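Local structure of putative succinylglutamate desuccinylase / aspartoacylase (Shewanella amazonensis, 3FMC) at the interface of chains A and B and the interface of chains A and C. The protein probably acts as a zinc-dependent hydrolase of the succinylglutamate desuccinylase/aspartoacylase family, whose natural substrate the structure alone does not show. Residues are numbered along the deposited sequence; one frame, centred on the assembly and turned at random. Chains: chain A/B/C, Putative succinylglutamate desuccinylase / aspartoacylase.

Contacts 1 and 2 both join chains A and B, about 41 Å apart between C-alpha centres, and share elements: helix 48-60 of one subunit and strands 316-321 and 332-336 of the other. Chain A gives the helix in contact 1 and chain B in contact 2, as the two-fold requires; B:Leu321, B:Leu332 and A:Asn50 of contact 1 return as A:Leu321, A:Leu332 and B:Asn50 in contact 2. Contact 3 joins chains A and C, its centre about 27 Å from contact 1 and 28 Å from contact 2. Two different two-fold interfaces suit the deposited tetramer, although the structure alone does not show that it forms in solution.

Contact 1: the interface of chains A and B. Residues chain A 4, 25, 50, 53-54, 57-58, 61; chain B 321, 323, 326, 331-332.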
ATOM      1  N   VAL A   4      37.146   0.688  14.998  1.00 51.43           N
ATOM      2  CA  VAL A   4      35.996  -0.184  14.559  1.00 47.78           C
ATOM      3  C   VAL A   4      36.085  -0.513  13.056  1.00 45.95           C
ATOM      4  O   VAL A   4      35.846   0.366  12.202  1.00 47.21           O
ATOM      5  CB  VAL A   4      34.581   0.462  14.815  1.00 48.19           C
ATOM      6  CG1 VAL A   4      33.519  -0.588  14.577  1.00 38.11           C
ATOM      7  CG2 VAL A   4      34.459   1.081  16.251  1.00 43.09           C
ATOM      8  N   TYR A  25      29.778  -3.744  11.461  1.00 18.44           N
ATOM      9  CA  TYR A  25      30.795  -3.114  12.305  1.00 17.54           C
ATOM     10  C   TYR A  25      31.369  -4.175  13.200  1.00 21.14           C
ATOM     11  O   TYR A  25      30.624  -4.977  13.765  1.00 18.30           O
ATOM     12  CB  TYR A  25      30.207  -1.982  13.120  1.00 14.46           C
ATOM     13  CG  TYR A  25      29.766  -0.835  12.276  1.00 12.03           C
ATOM     14  CD1 TYR A  25      30.677   0.128  11.804  1.00 16.31           C
ATOM     15  CD2 TYR A  25      28.425  -0.692  11.936  1.00 16.92           C
ATOM     16  CE1 TYR A  25      30.273   1.149  11.048  1.00 20.35           C
ATOM     17  CE2 TYR A  25      28.009   0.333  11.180  1.00 19.05           C
ATOM     18  CZ  TYR A  25      28.910   1.258  10.721  1.00 15.83           C
ATOM     19  OH  TYR A  25      28.445   2.272   9.945  1.00 13.15           O
ATOM     20  N   ASN A  50      18.604   0.648  15.972  1.00 12.00           N
ATOM     21  CA  ASN A  50      19.764   1.330  15.397  1.00 13.67           C
ATOM     22  C   ASN A  50      20.396   2.262  16.447  1.00 15.53           C
ATOM     23  O   ASN A  50      21.612   2.338  16.569  1.00 15.49           O
ATOM     24  CB  ASN A  50      19.359   2.130  14.185  1.00 13.21           C
ATOM     25  CG  ASN A  50      18.870   1.253  13.058  1.00 16.42           C
ATOM     26  OD1 ASN A  50      19.539   0.269  12.666  1.00 14.15           O
ATOM     27  ND2 ASN A  50      17.662   1.550  12.578  1.00 13.84           N
ATOM     28  N   ILE A  53      22.297   0.162  18.948  1.00 13.49           N
ATOM     29  CA  ILE A  53      23.606  -0.211  18.359  1.00 13.69           C
ATOM     30  C   ILE A  53      24.559   0.993  18.420  1.00 13.15           C
ATOM     31  O   ILE A  53      25.717   0.822  18.795  1.00 14.48           O
ATOM     32  CB  ILE A  53      23.465  -0.799  16.921  1.00 14.94           C
ATOM     33  CG1 ILE A  53      22.885  -2.226  17.004  1.00 14.74           C
ATOM     34  CG2 ILE A  53      24.827  -0.856  16.167  1.00 14.22           C
ATOM     35  CD1 ILE A  53      22.613  -2.923  15.625  1.00 14.84           C
ATOM     36  N   TYR A  54      24.071   2.177  18.071  1.00 13.86           N
ATOM     37  CA  TYR A  54      24.868   3.409  18.139  1.00 14.98           C
ATOM     38  C   TYR A  54      25.422   3.617  19.550  1.00 18.03           C
ATOM     39  O   TYR A  54      26.631   3.776  19.754  1.00 16.18           O
ATOM     40  CB  TYR A  54      24.027   4.613  17.749  1.00 13.92           C
ATOM     41  CG  TYR A  54      24.747   5.956  17.915  1.00 17.36           C
ATOM     42  CD1 TYR A  54      25.582   6.447  16.923  1.00 15.54           C
ATOM     43  CD2 TYR A  54      24.556   6.736  19.060  1.00 16.38           C
ATOM     44  CE1 TYR A  54      26.218   7.659  17.061  1.00 22.12           C
ATOM     45  CE2 TYR A  54      25.198   7.921  19.211  1.00 21.40           C
ATOM     46  CZ  TYR A  54      26.022   8.382  18.205  1.00 24.28           C
ATOM     47  OH  TYR A  54      26.640   9.582  18.351  1.00 28.27           O
HETATM   48  N   MSE A  57      27.983   0.844  20.644  1.00 18.98           N
HETATM   49  CA  MSE A  57      29.288   1.033  20.045  1.00 18.50           C
HETATM   50  C   MSE A  57      30.017   2.206  20.701  1.00 19.27           C
HETATM   51  O   MSE A  57      31.214   2.117  20.915  1.00 20.08           O
HETATM   52  CB  MSE A  57      29.200   1.177  18.516  1.00 19.31           C
HETATM   53  CG  MSE A  57      28.710  -0.102  17.873  1.00 16.59           C
HETATM   54 SE   MSE A  57      28.935  -0.047  15.917  0.75 14.16          SE
HETATM   55  CE  MSE A  57      27.785   1.419  15.557  1.00 15.21           C
ATOM     56  N   LYS A  58      29.308   3.264  21.069  1.00 18.56           N
ATOM     57  CA  LYS A  58      29.961   4.376  21.772  1.00 21.30           C
ATOM     58  C   LYS A  58      30.499   3.896  23.132  1.00 21.17           C
ATOM     59  O   LYS A  58      31.608   4.245  23.522  1.00 23.15           O
ATOM     60  CB  LYS A  58      28.992   5.552  21.935  1.00 21.56           C
ATOM     61  CG  LYS A  58      28.666   6.338  20.640  1.00 20.98           C
ATOM     62  CD  LYS A  58      29.877   7.101  20.114  1.00 25.45           C
ATOM     63  CE  LYS A  58      29.620   7.871  18.841  1.00 25.35           C
ATOM     64  NZ  LYS A  58      30.825   8.664  18.458  1.00 26.68           N
ATOM     65  N   GLU A  61      33.640   1.336  23.080  1.00 29.17           N
ATOM     66  CA  GLU A  61      34.900   2.026  22.808  1.00 34.76           C
ATOM     67  C   GLU A  61      35.689   2.335  24.072  1.00 35.40           C
ATOM     68  O   GLU A  61      36.812   2.805  23.962  1.00 40.53           O
ATOM     69  CB  GLU A  61      34.667   3.311  21.953  1.00 32.53           C
ATOM     70  CG  GLU A  61      34.253   2.951  20.506  1.00 39.29           C
ATOM     71  CD  GLU A  61      33.727   4.123  19.668  1.00 40.61           C
ATOM     72  OE1 GLU A  61      33.989   5.296  20.083  1.00 38.57           O
ATOM     73  OE2 GLU A  61      33.057   3.848  18.602  1.00 29.57           O
TER
ATOM     74  N   LEU B 321      20.099  10.675  12.808  1.00 14.81           N
ATOM     75  CA  LEU B 321      20.955   9.547  13.131  1.00 15.80           C
ATOM     76  C   LEU B 321      21.189   8.682  11.896  1.00 16.08           C
ATOM     77  O   LEU B 321      20.248   8.263  11.216  1.00 15.39           O
ATOM     78  CB  LEU B 321      20.310   8.718  14.237  1.00 13.22           C
ATOM     79  CG  LEU B 321      21.041   7.466  14.723  1.00 13.81           C
ATOM     80  CD1 LEU B 321      22.373   7.853  15.457  1.00 13.07           C
ATOM     81  CD2 LEU B 321      20.095   6.591  15.597  1.00 16.80           C
ATOM     82  N   LEU B 323      23.378   5.382  11.050  1.00 13.51           N
ATOM     83  CA  LEU B 323      24.224   4.234  11.425  1.00 14.39           C
ATOM     84  C   LEU B 323      25.112   3.735  10.286  1.00 15.83           C
ATOM     85  O   LEU B 323      26.118   3.088  10.515  1.00 16.69           O
ATOM     86  CB  LEU B 323      23.413   3.052  11.957  1.00 11.16           C
ATOM     87  CG  LEU B 323      23.189   3.099  13.476  1.00 15.29           C
ATOM     88  CD1 LEU B 323      24.539   2.799  14.195  1.00 13.97           C
ATOM     89  CD2 LEU B 323      22.541   4.397  13.964  1.00 12.26           C
ATOM     90  N   TYR B 326      28.441   5.691  10.696  1.00 17.60           N
ATOM     91  CA  TYR B 326      29.056   5.636  11.998  1.00 16.78           C
ATOM     92  C   TYR B 326      30.560   5.788  11.863  1.00 20.24           C
ATOM     93  O   TYR B 326      31.164   5.150  11.005  1.00 19.75           O
ATOM     94  CB  TYR B 326      28.799   4.319  12.693  1.00 16.02           C
ATOM     95  CG  TYR B 326      29.286   4.334  14.109  1.00 18.60           C
ATOM     96  CD1 TYR B 326      28.539   4.955  15.098  1.00 22.71           C
ATOM     97  CD2 TYR B 326      30.506   3.752  14.472  1.00 22.97           C
ATOM     98  CE1 TYR B 326      28.977   4.991  16.427  1.00 19.46           C
ATOM     99  CE2 TYR B 326      30.961   3.791  15.814  1.00 21.18           C
ATOM    100  CZ  TYR B 326      30.187   4.426  16.766  1.00 17.49           C
ATOM    101  OH  TYR B 326      30.562   4.499  18.072  1.00 18.84           O
ATOM    102  N   GLU B 331      27.446  10.807  11.460  1.00 18.50           N
ATOM    103  CA  GLU B 331      26.739   9.722  12.203  1.00 19.27           C
ATOM    104  C   GLU B 331      25.526  10.249  12.995  1.00 18.65           C
ATOM    105  O   GLU B 331      24.508   9.534  13.196  1.00 17.08           O
ATOM    106  CB  GLU B 331      27.724   8.972  13.122  1.00 20.53           C
ATOM    107  CG  GLU B 331      28.222   9.788  14.286  1.00 20.84           C
ATOM    108  CD  GLU B 331      29.378   9.162  15.041  1.00 24.11           C
ATOM    109  OE1 GLU B 331      29.883   8.065  14.691  1.00 20.95           O
ATOM    110  OE2 GLU B 331      29.793   9.812  16.005  1.00 26.96           O
ATOM    111  N   LEU B 332      25.639  11.481  13.490  1.00 17.68           N
ATOM    112  CA  LEU B 332      24.542  12.105  14.260  1.00 16.52           C
ATOM    113  C   LEU B 332      24.702  13.588  14.118  1.00 20.19           C
ATOM    114  O   LEU B 332      25.711  14.124  14.549  1.00 17.92           O
ATOM    115  CB  LEU B 332      24.603  11.710  15.737  1.00 16.67           C
ATOM    116  CG  LEU B 332      23.543  12.276  16.698  1.00 17.04           C
ATOM    117  CD1 LEU B 332      22.166  11.739  16.369  1.00 16.56           C
ATOM    118  CD2 LEU B 332      23.869  11.920  18.140  1.00 17.79           C
TER
HETATM  119  O   HOH W   1      32.144   7.290  16.124  1.00 32.76           O
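The ring of B:Tyr326 carries the terminal methyl carbon CE, bonded to selenium, of selenomethionine A:Met57 over the centre of one face, 3.5 Å from the centroid, and B:Glu331 OE1 and water 1 above the rim of the other. In its plane, at the edge, lie A:Tyr54 CD1 and A:Glu61 OE2. In this member of the succinylglutamate desuccinylase/aspartoacylase family, the patch is part of a two-fold symmetric A-B interface that may be a biological dimer contact. The tyrosine enters chain A beside helix 48-60 with CG anti to its backbone N (chi1 -173°). Its phenol OH donates to A:Glu61 OE2 at 2.6 Å, reaching the carboxylate from above its plane. A:Tyr54, crossing B:Tyr326 at about a right angle, has its own ring between A:Lys58 CG and B:Leu321 CD1, on opposite faces. A:Lys58 bends at chi2 (-68°), then runs straight, so that NZ forms a salt bridge with B:Glu331 OE2 at 2.9 Å, approaching above the carboxylate plane; water 1 links NZ to OE1, the other oxygen. At the opposite end A:Tyr25 OH donates in the carbonyl plane to B:Leu323 O, 2.5 Å away. The B:Leu323 side chain packs on the helix, CD2 lying 3.9 Å from A:Asn50 CB.

Contact 2: the interface of chains A and B. Residues chain A 301-302, 319, 321, 332; chain B 50-51, 249-251.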
ATOM      1  N   VAL A 301     -11.154   3.362  18.681  0.50 12.60           N
ATOM      2  CA  VAL A 301     -10.538   2.814  19.887  0.50 12.33           C
ATOM      3  C   VAL A 301      -9.734   3.805  20.727  0.50 12.08           C
ATOM      4  O   VAL A 301      -8.804   4.473  20.222  0.50 11.72           O
ATOM      5  CB  VAL A 301      -9.580   1.643  19.477  0.50 12.37           C
ATOM      6  CG1 VAL A 301      -8.883   1.038  20.693  0.50 14.49           C
ATOM      7  CG2 VAL A 301     -10.335   0.538  18.701  0.50 13.57           C
ATOM      8  N   GLU A 302     -10.081   3.881  22.016  1.00 14.02           N
ATOM      9  CA  GLU A 302      -9.319   4.632  22.996  1.00 13.47           C
ATOM     10  C   GLU A 302      -8.681   3.543  23.891  1.00 14.95           C
ATOM     11  O   GLU A 302      -9.397   2.695  24.459  1.00 16.92           O
ATOM     12  CB  GLU A 302     -10.258   5.576  23.786  1.00 14.54           C
ATOM     13  CG  GLU A 302      -9.527   6.306  24.808  1.00 17.34           C
ATOM     14  CD  GLU A 302     -10.452   7.251  25.583  1.00 20.65           C
ATOM     15  OE1 GLU A 302     -11.495   6.786  26.150  1.00 23.01           O
ATOM     16  OE2 GLU A 302     -10.027   8.391  25.724  1.00 20.17           O
ATOM     17  N   ASN A 319     -11.941   1.534  25.310  1.00 13.86           N
ATOM     18  CA  ASN A 319     -13.258   2.068  25.039  1.00 15.44           C
ATOM     19  C   ASN A 319     -13.424   1.956  23.524  1.00 17.54           C
ATOM     20  O   ASN A 319     -12.539   2.430  22.753  1.00 15.36           O
ATOM     21  CB  ASN A 319     -13.400   3.554  25.405  1.00 17.85           C
ATOM     22  CG  ASN A 319     -13.579   3.771  26.881  1.00 24.73           C
ATOM     23  OD1 ASN A 319     -14.269   2.982  27.540  1.00 19.78           O
ATOM     24  ND2 ASN A 319     -12.979   4.854  27.419  1.00 20.89           N
ATOM     25  N   LEU A 321     -15.742   3.237  20.432  1.00 13.81           N
ATOM     26  CA  LEU A 321     -16.633   4.308  20.053  1.00 11.72           C
ATOM     27  C   LEU A 321     -17.219   4.091  18.663  1.00 14.40           C
ATOM     28  O   LEU A 321     -16.487   3.877  17.665  1.00 14.54           O
ATOM     29  CB  LEU A 321     -15.873   5.640  20.098  1.00 12.46           C
ATOM     30  CG  LEU A 321     -16.586   6.952  19.776  1.00 13.16           C
ATOM     31  CD1 LEU A 321     -17.665   7.250  20.876  1.00 13.02           C
ATOM     32  CD2 LEU A 321     -15.516   8.077  19.644  1.00 12.77           C
ATOM     33  N   LEU A 332     -20.816   3.744  22.895  1.00 16.72           N
ATOM     34  CA  LEU A 332     -19.594   3.697  23.670  1.00 21.37           C
ATOM     35  C   LEU A 332     -19.624   2.485  24.603  1.00 22.99           C
ATOM     36  O   LEU A 332     -20.385   2.429  25.566  1.00 20.07           O
ATOM     37  CB  LEU A 332     -19.395   5.006  24.436  1.00 21.08           C
ATOM     38  CG  LEU A 332     -18.048   5.157  25.151  1.00 26.42           C
ATOM     39  CD1 LEU A 332     -16.867   5.101  24.155  1.00 19.15           C
ATOM     40  CD2 LEU A 332     -18.022   6.457  25.908  1.00 24.87           C
TER
ATOM     41  N   ASN B  50     -14.512  12.382  15.215  1.00 14.33           N
ATOM     42  CA  ASN B  50     -15.695  11.605  15.604  1.00 15.03           C
ATOM     43  C   ASN B  50     -15.950  11.754  17.115  1.00 11.05           C
ATOM     44  O   ASN B  50     -17.120  11.872  17.569  1.00 14.40           O
ATOM     45  CB  ASN B  50     -15.522  10.120  15.254  1.00 12.73           C
ATOM     46  CG  ASN B  50     -15.369   9.910  13.749  1.00 15.93           C
ATOM     47  OD1 ASN B  50     -16.180  10.398  12.994  1.00 12.72           O
ATOM     48  ND2 ASN B  50     -14.284   9.272  13.323  1.00 12.52           N
ATOM     49  N   ALA B  51     -14.866  11.719  17.882  1.00 12.01           N
ATOM     50  CA  ALA B  51     -14.941  11.857  19.349  1.00 13.40           C
ATOM     51  C   ALA B  51     -15.421  13.263  19.674  1.00 14.02           C
ATOM     52  O   ALA B  51     -16.192  13.461  20.654  1.00 12.39           O
ATOM     53  CB  ALA B  51     -13.532  11.579  20.019  1.00 11.95           C
ATOM     54  N   ILE B 249      -7.997   8.417  19.529  1.00 14.19           N
ATOM     55  CA  ILE B 249      -9.282   8.827  20.109  1.00 12.73           C
ATOM     56  C   ILE B 249      -8.927   9.172  21.558  1.00 14.12           C
ATOM     57  O   ILE B 249      -8.272   8.381  22.227  1.00 13.75           O
ATOM     58  CB  ILE B 249     -10.302   7.699  20.128  1.00 15.90           C
ATOM     59  CG1 ILE B 249     -10.722   7.350  18.680  1.00 11.25           C
ATOM     60  CG2 ILE B 249     -11.554   8.062  20.996  1.00 16.69           C
ATOM     61  CD1 ILE B 249     -11.443   8.480  17.888  1.00 10.38           C
ATOM     62  N   ASP B 250      -9.263  10.385  21.971  1.00 14.64           N
ATOM     63  CA  ASP B 250      -9.049  10.838  23.359  1.00 14.01           C
ATOM     64  C   ASP B 250     -10.322  11.593  23.741  1.00 15.25           C
ATOM     65  O   ASP B 250     -10.528  12.739  23.395  1.00 14.84           O
ATOM     66  CB  ASP B 250      -7.794  11.680  23.484  1.00 16.50           C
ATOM     67  CG  ASP B 250      -7.552  12.183  24.887  1.00 18.96           C
ATOM     68  OD1 ASP B 250      -8.496  12.302  25.665  1.00 17.25           O
ATOM     69  OD2 ASP B 250      -6.394  12.469  25.200  1.00 23.29           O
ATOM     70  N   LEU B 251     -11.210  10.900  24.429  1.00 12.39           N
ATOM     71  CA  LEU B 251     -12.531  11.468  24.768  1.00 16.50           C
ATOM     72  C   LEU B 251     -12.447  12.702  25.665  1.00 16.48           C
ATOM     73  O   LEU B 251     -13.136  13.698  25.421  1.00 16.13           O
ATOM     74  CB  LEU B 251     -13.453  10.392  25.344  1.00 13.79           C
ATOM     75  CG  LEU B 251     -13.951   9.389  24.297  1.00 24.20           C
ATOM     76  CD1 LEU B 251     -14.563   8.156  24.993  1.00 26.56           C
ATOM     77  CD2 LEU B 251     -14.926  10.078  23.419  1.00 17.62           C
TER
HETATM   78  O   HOH W   2      -6.589   5.795  20.375  1.00 13.43           O
HETATM   79  O   HOH W   3     -10.232  10.289  27.590  1.00 21.19           O
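Strands 299-303, 316-321 and 332-336 of chain A meet the loop carrying B:Ile249 and B:Asp250, the start of helix 251-267 and, at B:Ala51, helix 48-60 of chain B. A:Glu302 reaches across extended, CG anti to its backbone N (chi1 178°), and OE2 accepts the N-H of B:Leu251 at 3.1 Å, nearly straight but from above the carboxylate plane. Its other oxygen, OE1, offers the anti lone pair to A:Asn319 ND2 at 2.7 Å, in the amide plane, which is likely to hold the carboxylate's rotation. The N-terminal end of helix 251-267 may favour a charged carboxylate, whereas B:Asp250 OD1, 4.2 Å from OE2, may oppose it; water 3 bridges these two oxygens. An alanine in place of A:Glu302 would probably leave the B:Leu251 N-H without this acceptor and loosen the strand-to-helix join. B:Leu251 CD1 meets A:Leu332 CD1 tip to tip at 3.9 Å, while A:Leu321 CD2 rests 3.8 Å from B:Ala51 CA. Water 2 joins A:Val301 O to B:Ile249 N; the CG2 branch of B:Ile249 packs toward A:Glu302 CB. In the fold, strands that follow helix 251-267 in the sequence of chain A meet the start of that helix in chain B, and the preceding loop.

Contact 3: the interface of chains A and C. Residues chain A 82-85, 94; chain C 82-83, 94-95.
Both Gln82 side chains, A:Gln82 and C:Gln82, have CG anti to the backbone N (chi1 -174° in each) and then bend at chi2 (near 78°), which lays their amides nearly parallel, planes 4° apart, as the side chains cross obliquely about the two-fold. The patch is part of a two-fold A-C interface of the deposited tetramer, which may or may not be the biological one. The amide carbon CD of A:Gln82 is 3.9 Å from C:Gln82 NE2. C:Gln82 NE2 makes a weak, bent hydrogen bond to the carbonyl A:Lys83 O at 2.9 Å; water 5 also joins this pair. Amide oxygens serve water: C:Gln82 OE1 is linked through water 6 to A:Lys83 N, and A:Gln82 OE1 through water 4 to C:Lys83 N. The firmer direct bond is from backbone, A:Gly85 N donating to C:Pro94 O at 2.8 Å, from above the carbonyl plane. Beside it, C:Ile95 packs its CG1 branch 3.7 Å from A:Lys83 CB, and its CD1 tip lies 3.9 Å from A:Lys83 CG. A:Gly85 CA stands 3.8 Å from C:Ile95 CA. In the fold, the patch follows helix 77-80, taking in the short strand 83-84 of chain A and the loop of C:Pro94 and C:Ile95.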
ATOM      1  N   GLN A  82      10.665   1.229   2.853  1.00 12.14           N
ATOM      2  CA  GLN A  82       9.334   1.047   2.265  1.00 11.76           C
ATOM      3  C   GLN A  82       8.290   1.855   3.022  1.00 12.70           C
ATOM      4  O   GLN A  82       7.985   1.534   4.148  1.00 13.60           O
ATOM      5  CB  GLN A  82       8.946  -0.440   2.316  1.00 10.85           C
ATOM      6  CG  GLN A  82       7.628  -0.796   1.604  1.00 12.92           C
ATOM      7  CD  GLN A  82       7.764  -0.868   0.060  1.00 13.22           C
ATOM      8  OE1 GLN A  82       8.864  -0.695  -0.469  1.00 16.29           O
ATOM      9  NE2 GLN A  82       6.640  -1.101  -0.646  1.00 15.17           N
ATOM     10  N   LYS A  83       7.760   2.902   2.402  1.00 15.11           N
ATOM     11  CA  LYS A  83       6.671   3.684   3.014  1.00 14.21           C
ATOM     12  C   LYS A  83       5.316   3.390   2.364  1.00 13.94           C
ATOM     13  O   LYS A  83       5.236   3.081   1.162  1.00 12.98           O
ATOM     14  CB  LYS A  83       6.978   5.164   2.850  1.00 16.65           C
ATOM     15  CG  LYS A  83       8.076   5.702   3.767  1.00 17.98           C
ATOM     16  CD  LYS A  83       7.475   5.979   5.202  1.00 20.80           C
ATOM     17  CE  LYS A  83       8.443   6.653   6.171  1.00 22.28           C
ATOM     18  NZ  LYS A  83       9.340   5.746   6.841  1.00 23.90           N
ATOM     19  N   SER A  84       4.264   3.505   3.180  1.00 11.91           N
ATOM     20  CA  SER A  84       2.860   3.474   2.721  1.00 11.84           C
ATOM     21  C   SER A  84       2.183   4.518   3.565  1.00 13.87           C
ATOM     22  O   SER A  84       2.040   4.346   4.795  1.00 15.26           O
ATOM     23  CB  SER A  84       2.220   2.101   2.891  1.00 14.03           C
ATOM     24  OG  SER A  84       0.883   2.137   2.436  1.00 15.72           O
ATOM     25  N   GLY A  85       1.819   5.637   2.964  1.00 13.92           N
ATOM     26  CA  GLY A  85       1.387   6.774   3.771  1.00 14.87           C
ATOM     27  C   GLY A  85       2.561   7.220   4.638  1.00 16.12           C
ATOM     28  O   GLY A  85       3.734   7.034   4.289  1.00 14.54           O
ATOM     29  N   PRO A  94       6.212  -6.590   0.695  1.00 10.04           N
ATOM     30  CA  PRO A  94       4.970  -5.928   0.258  1.00 13.50           C
ATOM     31  C   PRO A  94       4.321  -6.624  -0.946  1.00 14.50           C
ATOM     32  O   PRO A  94       3.127  -6.433  -1.220  1.00 14.11           O
ATOM     33  CB  PRO A  94       5.385  -4.507  -0.087  1.00 14.43           C
ATOM     34  CG  PRO A  94       6.863  -4.486  -0.118  1.00 18.84           C
ATOM     35  CD  PRO A  94       7.407  -5.768   0.478  1.00 15.49           C
TER
ATOM     36  N   GLN C  82       9.262   0.696  -6.139  1.00 10.81           N
ATOM     37  CA  GLN C  82       8.163   0.596  -5.159  1.00 11.94           C
ATOM     38  C   GLN C  82       7.105  -0.421  -5.565  1.00 13.90           C
ATOM     39  O   GLN C  82       6.388  -0.209  -6.534  1.00 12.48           O
ATOM     40  CB  GLN C  82       7.496   1.951  -5.046  1.00  9.95           C
ATOM     41  CG  GLN C  82       6.402   2.083  -3.935  1.00 14.32           C
ATOM     42  CD  GLN C  82       7.005   2.277  -2.543  1.00 14.69           C
ATOM     43  OE1 GLN C  82       8.194   2.432  -2.402  1.00 14.87           O
ATOM     44  NE2 GLN C  82       6.162   2.284  -1.515  1.00 13.78           N
ATOM     45  N   LYS C  83       6.981  -1.491  -4.791  1.00 12.93           N
ATOM     46  CA  LYS C  83       5.951  -2.518  -4.996  1.00 14.24           C
ATOM     47  C   LYS C  83       4.800  -2.473  -3.968  1.00 16.79           C
ATOM     48  O   LYS C  83       4.994  -2.156  -2.797  1.00 14.78           O
ATOM     49  CB  LYS C  83       6.573  -3.892  -4.920  1.00 14.13           C
ATOM     50  CG  LYS C  83       7.510  -4.226  -6.045  1.00 16.41           C
ATOM     51  CD  LYS C  83       6.747  -4.366  -7.314  1.00 21.25           C
ATOM     52  CE  LYS C  83       7.599  -4.960  -8.412  1.00 23.86           C
ATOM     53  NZ  LYS C  83       7.139  -4.467  -9.699  1.00 16.98           N
ATOM     54  N   PRO C  94       4.298   7.523  -2.432  1.00 11.85           N
ATOM     55  CA  PRO C  94       3.441   6.661  -1.589  1.00 15.24           C
ATOM     56  C   PRO C  94       3.084   7.244  -0.226  1.00 14.80           C
ATOM     57  O   PRO C  94       2.109   6.811   0.389  1.00 12.97           O
ATOM     58  CB  PRO C  94       4.246   5.374  -1.454  1.00 18.95           C
ATOM     59  CG  PRO C  94       5.614   5.770  -1.727  1.00 20.14           C
ATOM     60  CD  PRO C  94       5.585   6.894  -2.681  1.00 14.47           C
ATOM     61  N   ILE C  95       3.848   8.237   0.199  1.00 12.94           N
ATOM     62  CA  ILE C  95       3.595   8.914   1.459  1.00 12.78           C
ATOM     63  C   ILE C  95       2.484   9.923   1.320  1.00 13.19           C
ATOM     64  O   ILE C  95       1.505   9.873   2.068  1.00 14.89           O
ATOM     65  CB  ILE C  95       4.884   9.648   1.994  1.00 11.70           C
ATOM     66  CG1 ILE C  95       6.033   8.665   2.228  1.00 12.21           C
ATOM     67  CG2 ILE C  95       4.594  10.413   3.277  1.00 12.94           C
ATOM     68  CD1 ILE C  95       7.378   9.361   2.652  1.00 11.71           C
TER
HETATM   69  O   HOH W   4       9.108  -1.939  -2.873  1.00 13.11           O
HETATM   70  O   HOH W   5       3.550   1.737  -0.483  1.00 13.74           O
HETATM   71  O   HOH W   6       9.074   3.780  -0.134  1.00 14.19           O